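PDB 6PFX: D-alanyl transferase DltD from Enterococcus faecium TX0133A04, which probably transfers D-alanine in the D-alanylation of lipoteichoic acid in the Gram-positive cell wall. Local coordinates for residues S45-R50 / K352-A357. Sequence-based numbering, arbitrary orientation.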
loop_
_atom_site.group_PDB
_atom_site.type_symbol
_atom_site.label_atom_id
_atom_site.label_comp_id
_atom_site.label_asym_id
_atom_site.label_seq_id
_atom_site.Cartn_x
_atom_site.Cartn_y
_atom_site.Cartn_z
ATOM N N SER A 45 2.137 -3.363 0.720
ATOM C CA SER A 45 3.531 -3.735 0.481
ATOM C C SER A 45 3.665 -5.238 0.705
ATOM O O SER A 45 2.744 -5.985 0.367
ATOM C CB SER A 45 4.495 -2.888 1.310
ATOM O OG SER A 45 4.095 -2.772 2.652
ATOM N N SER A 46 4.772 -5.690 1.305
ATOM C CA SER A 46 5.096 -7.115 1.308
ATOM C C SER A 46 4.075 -7.977 2.042
ATOM O O SER A 46 4.031 -9.189 1.804
ATOM C CB SER A 46 6.489 -7.341 1.911
ATOM O OG SER A 46 6.598 -6.719 3.175
ATOM N N GLU A 47 3.258 -7.398 2.922
ATOM C CA GLU A 47 2.278 -8.200 3.643
ATOM C C GLU A 47 1.276 -8.842 2.694
ATOM O O GLU A 47 0.648 -9.846 3.043
ATOM C CB GLU A 47 1.557 -7.354 4.694
ATOM C CG GLU A 47 0.596 -6.289 4.157
ATOM C CD GLU A 47 1.281 -5.079 3.555
ATOM O OE1 GLU A 47 2.510 -4.892 3.707
ATOM O OE2 GLU A 47 0.570 -4.298 2.908
ATOM N N LEU A 48 1.106 -8.283 1.500
ATOM C CA LEU A 48 0.128 -8.857 0.592
ATOM C C LEU A 48 0.578 -10.184 -0.001
ATOM O O LEU A 48 -0.249 -10.891 -0.587
ATOM C CB LEU A 48 -0.197 -7.853 -0.515
ATOM C CG LEU A 48 -1.015 -6.637 -0.063
ATOM C CD1 LEU A 48 -1.055 -5.584 -1.169
ATOM C CD2 LEU A 48 -2.415 -7.051 0.327
ATOM N N SER A 49 1.847 -10.547 0.137
ATOM C CA SER A 49 2.306 -11.858 -0.299
ATOM C C SER A 49 2.138 -12.937 0.768
ATOM O O SER A 49 2.510 -14.091 0.525
ATOM C CB SER A 49 3.780 -11.797 -0.700
ATOM O OG SER A 49 4.591 -11.688 0.456
ATOM N N ARG A 50 1.590 -12.607 1.938
ATOM C CA ARG A 50 1.473 -13.590 3.017
ATOM C C ARG A 50 0.232 -14.446 2.762
ATOM O O ARG A 50 -0.818 -14.283 3.390
ATOM C CB ARG A 50 1.419 -12.915 4.385
ATOM C CG ARG A 50 2.598 -11.995 4.726
ATOM C CD ARG A 50 3.944 -12.712 4.669
ATOM N NE ARG A 50 4.402 -12.965 3.305
ATOM C CZ ARG A 50 5.223 -13.955 2.960
ATOM N NH1 ARG A 50 5.583 -14.104 1.691
ATOM N NH2 ARG A 50 5.669 -14.803 3.879
ATOM N N LYS A 352 -4.415 -14.146 12.280
ATOM C CA LYS A 352 -5.516 -13.479 12.964
ATOM C C LYS A 352 -5.730 -12.067 12.444
ATOM O O LYS A 352 -6.867 -11.569 12.465
ATOM C CB LYS A 352 -5.245 -13.508 14.465
ATOM C CG LYS A 352 -5.520 -14.888 15.067
ATOM C CD LYS A 352 -6.985 -15.098 15.357
ATOM C CE LYS A 352 -7.433 -14.266 16.549
ATOM N NZ LYS A 352 -8.911 -14.096 16.580
ATOM N N GLY A 353 -4.660 -11.424 11.972
ATOM C CA GLY A 353 -4.765 -10.054 11.506
ATOM C C GLY A 353 -5.528 -9.953 10.203
ATOM O O GLY A 353 -6.432 -9.124 10.062
ATOM N N TRP A 354 -5.181 -10.807 9.234
ATOM C CA TRP A 354 -5.963 -10.877 8.004
ATOM C C TRP A 354 -7.403 -11.293 8.284
ATOM O O TRP A 354 -8.330 -10.810 7.629
ATOM C CB TRP A 354 -5.306 -11.811 6.983
ATOM C CG TRP A 354 -4.171 -11.185 6.227
ATOM C CD1 TRP A 354 -2.880 -11.642 6.147
ATOM C CD2 TRP A 354 -4.220 -9.990 5.428
ATOM N NE1 TRP A 354 -2.133 -10.807 5.348
ATOM C CE2 TRP A 354 -2.929 -9.786 4.898
ATOM C CE3 TRP A 354 -5.235 -9.080 5.100
ATOM C CZ2 TRP A 354 -2.626 -8.707 4.069
ATOM C CZ3 TRP A 354 -4.931 -8.012 4.277
ATOM C CH2 TRP A 354 -3.638 -7.837 3.770
ATOM N N LEU A 355 -7.623 -12.196 9.236
ATOM C CA LEU A 355 -9.004 -12.535 9.553
ATOM C C LEU A 355 -9.736 -11.331 10.129
ATOM O O LEU A 355 -10.886 -11.067 9.753
ATOM C CB LEU A 355 -9.069 -13.717 10.510
ATOM C CG LEU A 355 -10.475 -14.114 10.949
ATOM C CD1 LEU A 355 -11.280 -14.600 9.758
ATOM C CD2 LEU A 355 -10.463 -15.171 12.049
ATOM N N ALA A 356 -9.072 -10.561 11.003
ATOM C CA ALA A 356 -9.712 -9.373 11.562
ATOM C C ALA A 356 -10.014 -8.370 10.463
ATOM O O ALA A 356 -11.063 -7.714 10.466
ATOM C CB ALA A 356 -8.803 -8.710 12.599
ATOM N N ALA A 357 -9.084 -8.220 9.525
ATOM C CA ALA A 357 -9.295 -7.310 8.412
ATOM C C ALA A 357 -10.518 -7.726 7.613
ATOM O O ALA A 357 -11.289 -6.871 7.157
ATOM C CB ALA A 357 -8.030 -7.260 7.556
#
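Residues 46-49 form a 3-10 turn and residues 352-357 part of helix 351-365; their backbones stay well apart, with the CA atoms of Arg50 and Trp354, the closest pair, 9.4 Å from each other. The turn follows strand 39-43 of the parallel sheet, in the position of the nucleophile loop of SGNH hydrolases, the clan to which DltD belongs. Ser46 OG is hydrogen-bonded to His348 NE2, consistent with a Ser-His-Asp triad completed by Asp345; helix 351-365 begins three residues after His348, the presumed catalytic histidine.

Trp354 alone spans the gap. Its CG lies anti to the carbonyl carbon (chi1 -80°), which carries the indole toward the turn, six-membered ring foremost. Glu47 O sits at the ring edge, near its plane, 3.6 Å from Trp354 CZ2; this carbonyl is already the acceptor for Arg50 N. No hydrogen bond joins the segments, so the contact rests on van der Waals packing. Leu48 CD2 approaches Trp354 CH2 obliquely at 3.7 Å, and Glu47 CG reaches CZ2 at 4.0 Å, both side chains crossing the indole at about a right angle.

Chi1 of 70° puts Glu47 CG beside the indole, and the bend at chi2 turns the carboxylate back toward Ser45. There Glu47 OE2 accepts from Ser45 N at 2.8 Å, met on the syn side 35° out of the carboxylate plane, and OE1 takes Ser45 OG at 2.8 Å through its syn lone pair; the two bonds link the residues flanking Ser46. At the other end, Arg50 CB lies near the indole while its guanidinium leads away, with NH2 salt-bridged to Glu344. Side-on and nearly in plane, Arg50 NE and NH1 converge on Ser49 OG at 3.1 and 2.9 Å, and that hydroxyl donates to Ser46 O.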